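Local coordinates for protein unsaturated glucuronyl hydrolase (Streptococcus agalactiae, PDB 2ZZR) that hydrolyses unsaturated hyaluronan, chondroitin and heparin disaccharides, releasing the unsaturated uronic acid from both (1->3) and (1->4) glycosidic bonds, at residues T55-Y60 and I352-P356; L357-Y363 and E373-D379; K34-Q38 and S347-L351; F46-P51 and N70-T74. All coordinates share one frame. Residue numbers count along the deposited sequence, not the author numbering.

Contact 1 (T55-Y60 and I352-P356); sequences TFNNIY and IAGRP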
# COMPACT_ATOMS: atom_id res chain seq x y z
N THR A 55 -8.89 -0.96 14.14
CA THR A 55 -9.22 -1.41 15.49
C THR A 55 -10.11 -0.38 16.19
O THR A 55 -10.25 0.76 15.72
CB THR A 55 -7.95 -1.61 16.35
OG1 THR A 55 -7.25 -0.37 16.48
CG2 THR A 55 -7.01 -2.67 15.73
N PHE A 56 -10.72 -0.80 17.30
CA PHE A 56 -11.54 0.05 18.15
C PHE A 56 -10.97 -0.09 19.55
O PHE A 56 -11.01 -1.18 20.13
CB PHE A 56 -12.99 -0.43 18.15
CG PHE A 56 -13.66 -0.35 16.80
CD1 PHE A 56 -14.46 0.75 16.47
CD2 PHE A 56 -13.50 -1.37 15.86
CE1 PHE A 56 -15.08 0.83 15.23
CE2 PHE A 56 -14.12 -1.30 14.61
CZ PHE A 56 -14.91 -0.19 14.29
N ASN A 57 -10.42 1.00 20.08
CA ASN A 57 -9.65 0.96 21.32
C ASN A 57 -8.56 -0.12 21.25
O ASN A 57 -8.32 -0.87 22.21
CB ASN A 57 -10.57 0.79 22.54
CG ASN A 57 -11.60 1.90 22.66
OD1 ASN A 57 -12.80 1.65 22.84
ND2 ASN A 57 -11.15 3.15 22.54
N ASN A 58 -7.93 -0.20 20.08
CA ASN A 58 -6.85 -1.16 19.77
C ASN A 58 -7.24 -2.64 19.70
O ASN A 58 -6.37 -3.52 19.70
CB ASN A 58 -5.61 -0.91 20.64
CG ASN A 58 -4.87 0.34 20.22
OD1 ASN A 58 -4.85 0.69 19.04
ND2 ASN A 58 -4.28 1.04 21.19
N ILE A 59 -8.54 -2.89 19.61
CA ILE A 59 -9.06 -4.24 19.38
C ILE A 59 -9.89 -4.28 18.09
O ILE A 59 -10.88 -3.55 17.96
CB ILE A 59 -9.90 -4.75 20.59
CG1 ILE A 59 -9.09 -4.72 21.90
CG2 ILE A 59 -10.51 -6.12 20.30
CD1 ILE A 59 -7.88 -5.67 21.95
N TYR A 60 -9.48 -5.12 17.14
CA TYR A 60 -10.26 -5.34 15.93
C TYR A 60 -11.62 -5.92 16.27
O TYR A 60 -11.75 -6.67 17.23
CB TYR A 60 -9.57 -6.33 14.99
CG TYR A 60 -8.40 -5.78 14.21
CD1 TYR A 60 -8.60 -4.83 13.20
CD2 TYR A 60 -7.11 -6.23 14.46
CE1 TYR A 60 -7.52 -4.34 12.47
CE2 TYR A 60 -6.02 -5.74 13.73
CZ TYR A 60 -6.24 -4.80 12.74
OH TYR A 60 -5.17 -4.31 12.02
N ILE A 352 -2.84 -9.94 23.25
CA ILE A 352 -4.20 -10.39 23.56
C ILE A 352 -5.06 -10.37 22.30
O ILE A 352 -4.76 -9.65 21.34
CB ILE A 352 -4.87 -9.58 24.71
CG1 ILE A 352 -4.96 -8.10 24.37
CG2 ILE A 352 -4.12 -9.78 26.04
CD1 ILE A 352 -5.97 -7.33 25.21
N ALA A 353 -6.13 -11.16 22.31
CA ALA A 353 -7.01 -11.34 21.14
C ALA A 353 -7.47 -10.01 20.54
O ALA A 353 -7.95 -9.12 21.26
CB ALA A 353 -8.21 -12.22 21.50
N GLY A 354 -7.30 -9.88 19.23
CA GLY A 354 -7.79 -8.71 18.49
C GLY A 354 -6.87 -7.51 18.40
O GLY A 354 -7.20 -6.53 17.73
N ARG A 355 -5.72 -7.55 19.07
CA ARG A 355 -4.73 -6.48 18.97
C ARG A 355 -4.12 -6.47 17.56
O ARG A 355 -4.07 -7.52 16.91
CB ARG A 355 -3.61 -6.64 20.01
CG ARG A 355 -4.03 -6.44 21.47
CD ARG A 355 -4.11 -4.99 21.89
NE ARG A 355 -2.80 -4.34 21.99
CZ ARG A 355 -2.60 -3.13 22.50
NH1 ARG A 355 -1.38 -2.62 22.54
NH2 ARG A 355 -3.62 -2.43 22.98
N PRO A 356 -3.68 -5.29 17.08
CA PRO A 356 -3.02 -5.21 15.79
C PRO A 356 -1.52 -5.47 15.92
O PRO A 356 -1.01 -5.56 17.04
CB PRO A 356 -3.26 -3.75 15.38
CG PRO A 356 -3.25 -3.01 16.67
CD PRO A 356 -3.79 -3.97 17.73
O HOH W 1 -6.50 -2.58 23.68
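Thr-55 opens the segment with its CB directed at 352-356; its CG2 lies 3.9 Å from Pro-356 CG, while OG1 is hydrogen-bonded to Glu-373. Phe-56 to Ile-59 form a type I' turn, closed by paired bonds, Phe-56 N to Ile-59 O at 2.8 Å and Ile-59 N to Phe-56 O at 3.0 Å. This is a two-residue beta-hairpin, linking strands 50-56 and 59-63, whose tip meets the loop between helix 328-346 and strand 361-362. At the tip, water 1 donates to Asn-57 O (2.9 Å) and accepts from NH2 of Arg-355 (3.0 Å), whose NE is hydrogen-bonded to Asn-348 OD1. Asn-58 O receives a CA-H...O contact from Arg-355 CA, 3.5 Å and 176° at the hydrogen. Ile-59 CD1 packs 4.1 Å from Ile-352 CD1; its CG2 leaves no room for a CB on Gly-354, whose phi/psi of 88/-4 also calls for glycine. Tyr-60 N donates to Gly-354 O (2.7 Å, 171°), its CE2 lies 3.8 Å from Pro-356 CB, and its OH pairs with Asp-379.

Contact 2 (L357-Y363 and E373-D379); sequences LLLHGVY and EGNIWGD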
# COMPACT_ATOMS: atom_id res chain seq x y z
N LEU A 357 -0.83 -5.60 14.80
CA LEU A 357 0.62 -5.74 14.82
C LEU A 357 1.29 -4.40 15.11
O LEU A 357 2.34 -4.34 15.74
CB LEU A 357 1.12 -6.29 13.47
CG LEU A 357 0.52 -7.60 12.94
CD1 LEU A 357 1.25 -8.03 11.69
CD2 LEU A 357 0.57 -8.70 14.01
N LEU A 358 0.64 -3.34 14.63
CA LEU A 358 1.20 -2.00 14.63
C LEU A 358 0.15 -1.01 15.14
O LEU A 358 -1.00 -1.03 14.68
CB LEU A 358 1.64 -1.63 13.20
CG LEU A 358 2.36 -0.31 12.92
CD1 LEU A 358 3.78 -0.29 13.50
CD2 LEU A 358 2.41 -0.04 11.42
N LEU A 359 0.55 -0.15 16.07
CA LEU A 359 -0.36 0.83 16.67
C LEU A 359 -0.24 2.19 16.00
O LEU A 359 0.66 2.42 15.19
CB LEU A 359 -0.08 0.95 18.17
CG LEU A 359 -0.21 -0.31 19.04
CD1 LEU A 359 0.38 -0.07 20.43
CD2 LEU A 359 -1.65 -0.78 19.14
N HIS A 360 -1.15 3.10 16.34
CA HIS A 360 -1.09 4.51 15.98
C HIS A 360 -1.16 4.81 14.48
O HIS A 360 -0.32 5.52 13.93
CB HIS A 360 0.12 5.20 16.65
CG HIS A 360 0.23 4.92 18.12
ND1 HIS A 360 -0.69 5.38 19.04
CD2 HIS A 360 1.14 4.20 18.82
CE1 HIS A 360 -0.34 4.97 20.25
NE2 HIS A 360 0.77 4.26 20.14
N GLY A 361 -2.17 4.24 13.83
CA GLY A 361 -2.53 4.62 12.47
C GLY A 361 -3.73 5.56 12.49
O GLY A 361 -4.35 5.76 13.54
N VAL A 362 -4.03 6.15 11.34
CA VAL A 362 -5.25 6.93 11.14
C VAL A 362 -5.88 6.51 9.82
O VAL A 362 -5.27 6.65 8.76
CB VAL A 362 -5.01 8.46 11.18
CG1 VAL A 362 -6.30 9.22 10.81
CG2 VAL A 362 -4.53 8.90 12.55
N TYR A 363 -7.10 5.98 9.91
CA TYR A 363 -7.84 5.54 8.74
C TYR A 363 -8.46 6.73 8.00
O TYR A 363 -8.04 7.05 6.89
CB TYR A 363 -8.87 4.49 9.16
CG TYR A 363 -9.76 3.90 8.07
CD1 TYR A 363 -9.47 4.05 6.71
CD2 TYR A 363 -10.88 3.15 8.42
CE1 TYR A 363 -10.29 3.49 5.74
CE2 TYR A 363 -11.69 2.59 7.46
CZ TYR A 363 -11.40 2.75 6.12
OH TYR A 363 -12.21 2.19 5.17
N GLU A 373 -5.60 4.33 15.85
CA GLU A 373 -5.96 2.93 15.97
C GLU A 373 -5.04 2.12 15.07
O GLU A 373 -4.49 2.65 14.11
CB GLU A 373 -7.40 2.71 15.51
CG GLU A 373 -8.46 3.43 16.35
CD GLU A 373 -8.78 2.72 17.66
OE1 GLU A 373 -9.57 3.27 18.45
OE2 GLU A 373 -8.25 1.60 17.89
N GLY A 374 -4.88 0.83 15.37
CA GLY A 374 -4.26 -0.08 14.42
C GLY A 374 -5.16 -0.23 13.21
O GLY A 374 -6.38 -0.05 13.29
N ASN A 375 -4.55 -0.54 12.07
CA ASN A 375 -5.34 -0.88 10.88
C ASN A 375 -4.67 -2.01 10.11
O ASN A 375 -3.46 -2.25 10.27
CB ASN A 375 -5.67 0.35 10.01
CG ASN A 375 -4.43 1.14 9.58
OD1 ASN A 375 -4.32 2.34 9.83
ND2 ASN A 375 -3.52 0.46 8.91
N ILE A 376 -5.46 -2.71 9.31
CA ILE A 376 -4.99 -3.98 8.75
C ILE A 376 -3.98 -3.81 7.61
O ILE A 376 -3.10 -4.66 7.44
CB ILE A 376 -6.17 -4.93 8.39
CG1 ILE A 376 -5.68 -6.37 8.13
CG2 ILE A 376 -7.01 -4.37 7.22
CD1 ILE A 376 -4.92 -6.99 9.33
N TRP A 377 -4.09 -2.73 6.85
CA TRP A 377 -3.08 -2.46 5.81
C TRP A 377 -1.74 -2.02 6.43
O TRP A 377 -0.67 -2.39 5.94
CB TRP A 377 -3.58 -1.46 4.75
CG TRP A 377 -3.97 -0.14 5.33
CD1 TRP A 377 -3.19 0.98 5.43
CD2 TRP A 377 -5.24 0.20 5.90
NE1 TRP A 377 -3.90 2.00 6.04
CE2 TRP A 377 -5.16 1.55 6.33
CE3 TRP A 377 -6.43 -0.50 6.09
CZ2 TRP A 377 -6.23 2.20 6.94
CZ3 TRP A 377 -7.50 0.15 6.70
CH2 TRP A 377 -7.39 1.49 7.12
N GLY A 378 -1.81 -1.25 7.51
CA GLY A 378 -0.61 -0.88 8.27
C GLY A 378 0.07 -2.11 8.84
O GLY A 378 1.30 -2.23 8.76
N ASP A 379 -0.72 -3.03 9.39
CA ASP A 379 -0.19 -4.31 9.87
C ASP A 379 0.48 -5.07 8.73
O ASP A 379 1.60 -5.57 8.88
CB ASP A 379 -1.31 -5.18 10.44
CG ASP A 379 -1.78 -4.71 11.80
OD1 ASP A 379 -1.28 -3.68 12.31
OD2 ASP A 379 -2.66 -5.40 12.37
O HOH W 2 -1.72 -0.86 12.11
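Segment 357-363 runs past the residues leading into helix 376-390 and its first turn; the nearest CA pairs are Leu-357 with Asp-379 (5.2 Å) and His-360 with Glu-373 (5.1 Å). Gly-361 and Glu-373 form an antiparallel hydrogen-bonded pair, with Gly-361 N to Glu-373 O at 2.8 Å and Glu-373 N to Gly-361 O at 3.0 Å. A CB on Gly-361 would fall 3.1 Å from Glu-373 O. Near the other end, the Asp-379 carboxylate accepts two successive amides, Leu-357 N to OD2 and Leu-358 N to OD1, both 3.0 Å; OD2 also pairs with Tyr-60. Water 2 lies between Leu-358 O (2.7 Å), Asn-375 N (2.8 Å) and Asp-379 OD1 (2.9 Å), with Asn-375 at the helix N-cap position. Leu-358 CD2 rests 3.6 Å from Gly-378 O. Tyr-363 and Trp-377 make a T-shaped pair, the indole edge toward the phenol face, with six-membered ring centroids 5.0 Å apart and planes at 63°. Arg-246, a probable substrate-binding residue, donates to the carbonyls of Val-362 and Tyr-363 and lies about 3 Å from Trp-377 between nearest side-chain atoms. The arrangement is a loop-to-helix connection of the glycoside hydrolase family 88 alpha barrel, bordering its substrate pocket.

Contact 3 (K34-Q38 and S347-L351); sequences KALKQ and SNNEL
Residues 34-38 are a mid-helix part of helix 25-46, with phi/psi near -63/-42. Residues 347-351 follow helix 328-346 as an irregular loop: Ser-347 and Asn-348 are extended (-75/150 and -67/129), Asn-349 bends the chain at -107/-24, and Glu-350 and Leu-351 follow at -88/107 and -88/83. The nearest CA pairs are Lys-34 with Asn-349, 7.8 Å, and Gln-38 with Leu-351, 5.8 Å.

Among the direct hydrogen bonds, Lys-34 (t, t, p, t) reaches across and donates from NZ to Ser-347 OG at 2.8 Å and to Asn-349 OD1 at 2.7 Å; Asn-349 (chi1 m) points its CB away, yet brings OD1 back to the ammonium. Ser-347 OG, chi1 p, also bonds Ile-343 O. Within the loop, Asn-348 (chi1 t) donates from ND2 to Glu-350 O at 3.0 Å, and its OD1 bonds Arg-355 NE. Gln-38 (t, p) bonds Ile-352 O through NE2.

As close approaches, Gln-38 OE1 lies 2.8 Å from Asn-348 ND2, and Lys-34 CE passes 3.2 Å from Asn-348 O.

Through water 3, Lys-34 O (3.2 Å) and Asn-348 O (3.0 Å) are joined, the water donating to both.

Van der Waals contact centres on Leu-351 (m, t): CD1 is 3.9 Å from Lys-37 CD, and CD2 rests against the carbonyl, 4.0 Å from Lys-34 O.

This joins an N-terminal helix of the alpha barrel to a loop over 300 residues later. The ammonium group meets neutral oxygens of Ser-347 and Asn-349, so the contact relies on hydrogen bonding without a salt bridge.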
# COMPACT_ATOMS: atom_id res chain seq x y z
N LYS A 34 7.55 -11.45 17.27
CA LYS A 34 6.54 -10.75 18.08
C LYS A 34 5.24 -10.56 17.29
O LYS A 34 4.15 -10.77 17.82
CB LYS A 34 7.08 -9.42 18.60
CG LYS A 34 6.19 -8.75 19.67
CD LYS A 34 6.83 -7.51 20.28
CE LYS A 34 6.85 -6.35 19.29
NZ LYS A 34 7.25 -5.07 19.94
N ALA A 35 5.36 -10.18 16.01
CA ALA A 35 4.19 -10.05 15.14
C ALA A 35 3.46 -11.38 14.97
O ALA A 35 2.23 -11.43 15.03
CB ALA A 35 4.60 -9.48 13.77
N LEU A 36 4.23 -12.45 14.77
CA LEU A 36 3.64 -13.78 14.57
C LEU A 36 2.88 -14.30 15.80
O LEU A 36 1.85 -14.94 15.66
CB LEU A 36 4.70 -14.79 14.11
CG LEU A 36 4.69 -15.02 12.59
CD1 LEU A 36 4.86 -13.72 11.79
CD2 LEU A 36 5.75 -16.04 12.19
N LYS A 37 3.40 -13.99 16.99
CA LYS A 37 2.70 -14.33 18.24
C LYS A 37 1.31 -13.70 18.26
O LYS A 37 0.33 -14.35 18.65
CB LYS A 37 3.51 -13.87 19.45
CG LYS A 37 4.71 -14.76 19.76
CD LYS A 37 5.52 -14.18 20.89
CE LYS A 37 6.80 -14.97 21.11
NZ LYS A 37 7.63 -14.31 22.17
N GLN A 38 1.21 -12.45 17.82
CA GLN A 38 -0.08 -11.77 17.71
C GLN A 38 -0.96 -12.39 16.61
O GLN A 38 -2.16 -12.55 16.80
CB GLN A 38 0.09 -10.26 17.47
CG GLN A 38 -1.21 -9.45 17.62
CD GLN A 38 -1.85 -9.65 18.99
OE1 GLN A 38 -1.30 -9.25 20.01
NE2 GLN A 38 -3.04 -10.27 19.01
N SER A 347 5.21 -0.87 17.37
CA SER A 347 4.73 -2.24 17.26
C SER A 347 4.04 -2.69 18.54
O SER A 347 4.37 -2.23 19.64
CB SER A 347 5.87 -3.20 16.89
OG SER A 347 6.85 -3.23 17.91
N ASN A 348 3.07 -3.59 18.38
CA ASN A 348 2.27 -4.10 19.49
C ASN A 348 3.06 -4.95 20.48
O ASN A 348 3.74 -5.91 20.09
CB ASN A 348 1.09 -4.92 18.96
CG ASN A 348 0.28 -5.57 20.06
OD1 ASN A 348 -0.18 -4.90 20.98
ND2 ASN A 348 0.10 -6.88 19.98
N ASN A 349 2.94 -4.61 21.76
CA ASN A 349 3.57 -5.38 22.83
C ASN A 349 2.59 -6.21 23.65
O ASN A 349 2.97 -7.22 24.24
CB ASN A 349 4.39 -4.45 23.73
CG ASN A 349 5.66 -3.96 23.07
OD1 ASN A 349 6.40 -4.74 22.47
ND2 ASN A 349 5.92 -2.66 23.18
N GLU A 350 1.32 -5.80 23.66
CA GLU A 350 0.31 -6.50 24.44
C GLU A 350 -0.32 -7.63 23.63
O GLU A 350 -1.11 -7.39 22.71
CB GLU A 350 -0.75 -5.53 24.96
CG GLU A 350 -1.66 -6.14 26.02
CD GLU A 350 -2.80 -5.23 26.44
OE1 GLU A 350 -3.69 -5.70 27.19
OE2 GLU A 350 -2.83 -4.05 26.03
N LEU A 351 0.04 -8.87 23.97
CA LEU A 351 -0.41 -10.03 23.22
C LEU A 351 -1.75 -10.56 23.73
O LEU A 351 -1.81 -11.49 24.54
CB LEU A 351 0.65 -11.15 23.24
CG LEU A 351 2.02 -10.89 22.62
CD1 LEU A 351 2.91 -12.10 22.82
CD2 LEU A 351 1.93 -10.53 21.14
O HOH W 3 2.74 -7.96 18.16

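Contact 4 (F46-P51 and N70-T74); sequences FGEEYP and NGFWT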
# COMPACT_ATOMS: atom_id res chain seq x y z
N PHE A 46 -10.31 -14.48 14.90
CA PHE A 46 -11.07 -14.26 13.67
C PHE A 46 -11.70 -15.52 13.08
O PHE A 46 -12.72 -15.43 12.41
CB PHE A 46 -10.22 -13.53 12.61
CG PHE A 46 -9.76 -12.17 13.05
CD1 PHE A 46 -10.69 -11.19 13.41
CD2 PHE A 46 -8.40 -11.86 13.10
CE1 PHE A 46 -10.27 -9.94 13.82
CE2 PHE A 46 -7.98 -10.59 13.52
CZ PHE A 46 -8.92 -9.63 13.88
N GLY A 47 -11.09 -16.67 13.33
CA GLY A 47 -11.52 -17.91 12.69
C GLY A 47 -11.42 -17.83 11.18
O GLY A 47 -10.36 -17.50 10.63
N GLU A 48 -12.53 -18.11 10.51
CA GLU A 48 -12.60 -18.00 9.05
C GLU A 48 -13.06 -16.61 8.59
O GLU A 48 -13.20 -16.34 7.40
CB GLU A 48 -13.48 -19.11 8.45
CG GLU A 48 -12.76 -20.47 8.42
CD GLU A 48 -13.50 -21.56 7.66
OE1 GLU A 48 -14.21 -21.25 6.67
OE2 GLU A 48 -13.36 -22.74 8.03
N GLU A 49 -13.28 -15.72 9.56
CA GLU A 49 -13.70 -14.35 9.26
C GLU A 49 -12.50 -13.40 9.28
O GLU A 49 -11.35 -13.86 9.26
CB GLU A 49 -14.83 -13.91 10.19
CG GLU A 49 -16.13 -14.66 9.91
CD GLU A 49 -17.34 -14.01 10.53
OE1 GLU A 49 -17.38 -13.89 11.78
OE2 GLU A 49 -18.27 -13.64 9.77
N TYR A 50 -12.75 -12.09 9.30
CA TYR A 50 -11.72 -11.10 9.01
C TYR A 50 -11.71 -9.93 10.00
O TYR A 50 -12.75 -9.60 10.57
CB TYR A 50 -11.90 -10.55 7.58
CG TYR A 50 -11.83 -11.62 6.51
CD1 TYR A 50 -12.94 -12.40 6.21
CD2 TYR A 50 -10.64 -11.86 5.82
CE1 TYR A 50 -12.87 -13.40 5.24
CE2 TYR A 50 -10.56 -12.85 4.84
CZ TYR A 50 -11.68 -13.62 4.57
OH TYR A 50 -11.62 -14.60 3.61
N PRO A 51 -10.53 -9.31 10.20
CA PRO A 51 -10.49 -8.07 10.97
C PRO A 51 -11.24 -6.98 10.23
O PRO A 51 -11.27 -6.98 9.00
CB PRO A 51 -9.00 -7.72 11.02
CG PRO A 51 -8.38 -8.47 9.90
CD PRO A 51 -9.19 -9.71 9.73
N ASN A 70 -10.00 -6.90 3.34
CA ASN A 70 -9.92 -8.32 3.75
C ASN A 70 -8.63 -9.03 3.33
O ASN A 70 -8.13 -9.88 4.06
CB ASN A 70 -11.12 -9.10 3.24
CG ASN A 70 -12.42 -8.57 3.78
OD1 ASN A 70 -12.94 -9.05 4.79
ND2 ASN A 70 -12.95 -7.55 3.12
N GLY A 71 -8.12 -8.67 2.15
CA GLY A 71 -6.90 -9.27 1.60
C GLY A 71 -5.65 -9.04 2.43
O GLY A 71 -4.72 -9.85 2.38
N PHE A 72 -5.62 -7.94 3.19
CA PHE A 72 -4.48 -7.61 4.04
C PHE A 72 -4.32 -8.61 5.19
O PHE A 72 -3.20 -8.92 5.59
CB PHE A 72 -4.57 -6.18 4.59
CG PHE A 72 -4.47 -5.12 3.52
CD1 PHE A 72 -3.31 -4.99 2.75
CD2 PHE A 72 -5.54 -4.26 3.28
CE1 PHE A 72 -3.21 -4.01 1.76
CE2 PHE A 72 -5.45 -3.28 2.29
CZ PHE A 72 -4.29 -3.15 1.53
N TRP A 73 -5.44 -9.11 5.70
CA TRP A 73 -5.41 -10.17 6.71
C TRP A 73 -4.74 -11.43 6.15
O TRP A 73 -3.76 -11.93 6.72
CB TRP A 73 -6.83 -10.48 7.22
CG TRP A 73 -6.94 -11.77 8.00
CD1 TRP A 73 -7.65 -12.89 7.65
CD2 TRP A 73 -6.30 -12.08 9.25
NE1 TRP A 73 -7.50 -13.87 8.61
CE2 TRP A 73 -6.68 -13.40 9.60
CE3 TRP A 73 -5.45 -11.37 10.11
CZ2 TRP A 73 -6.24 -14.03 10.77
CZ3 TRP A 73 -5.00 -12.00 11.29
CH2 TRP A 73 -5.40 -13.32 11.60
N THR A 74 -5.24 -11.92 5.02
CA THR A 74 -4.68 -13.09 4.34
C THR A 74 -3.20 -12.86 4.00
O THR A 74 -2.38 -13.77 4.15
CB THR A 74 -5.47 -13.45 3.07
OG1 THR A 74 -6.88 -13.41 3.34
CG2 THR A 74 -5.09 -14.85 2.56
O HOH W 4 -9.61 -15.84 8.55
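No direct hydrogen bond crosses this buried contact; its polar link runs through water 4, which accepts from Trp-73 NE1 (2.9 Å) and donates toward Gly-47 O (2.8 Å) and Glu-49 O (2.7 Å). Beside it Phe-46, Tyr-50 and Trp-73 form an aromatic cluster where helix 25-46 hands over to strand 50-56, against the first turn of helix 70-84 in the alpha barrel. The handover is a type II' turn from Phe-46 to Glu-49, closed by Glu-49 N to Phe-46 O at 2.9 Å. Gly-47 leaves helical geometry there with phi/psi of 60/-126, a region suited to glycine.

Trp-73, chi1 t, directs its CB toward 46-51 and loses 103 Å² of surface to that segment. Phe-46 turns its edge to the indole face in a T-shaped pair: centroid of the phenyl ring to that of the six-membered indole ring 5.0 Å, planes at 71°. Pro-51 CD approaches Trp-73 CG to 3.5 Å, and Tyr-50 CD2 lies 3.7 Å from Trp-73 CD1. Helix 25-46 continues the enclosure, with Leu-39, Asn-42 and Ile-43 also touching the indole. Thr-74 OG1, bonded to Asn-96, lies near the plane of the Tyr-50 ring at its edge. Over one face of that ring sits Asn-70 in a CH-pi contact, its CB 4.2 Å from the Tyr-50 centroid and 28° off the ring normal.

How the contacts relate
The hairpin 50-63 is shared by contacts 1 and 4 and bonded to contact 2 through probable hydrogen bonds, Thr-55 OG1 to Glu-373 OE2 (2.6 Å) and Tyr-60 OH to Asp-379 OD2 (2.8 Å). Contact 3 joins through the 347-357 loop, by Arg-355 NE to Asn-348 OD1 (2.9 Å) and Asn-348 N to Leu-357 O (2.8 Å). Contact 4 packs on contact 1, Phe-46 CZ to Tyr-60 CB 3.5 Å, and on contact 2, Phe-72 CE2 to Trp-377 CB 3.6 Å, but does not touch contact 3. Contact 2 is nearest the pocket: between nearest side-chain atoms, Trp-377 lies about 5 Å from Trp-250, and Asn-70 of contact 4 about 9 Å from the probable nucleophile Asp-114.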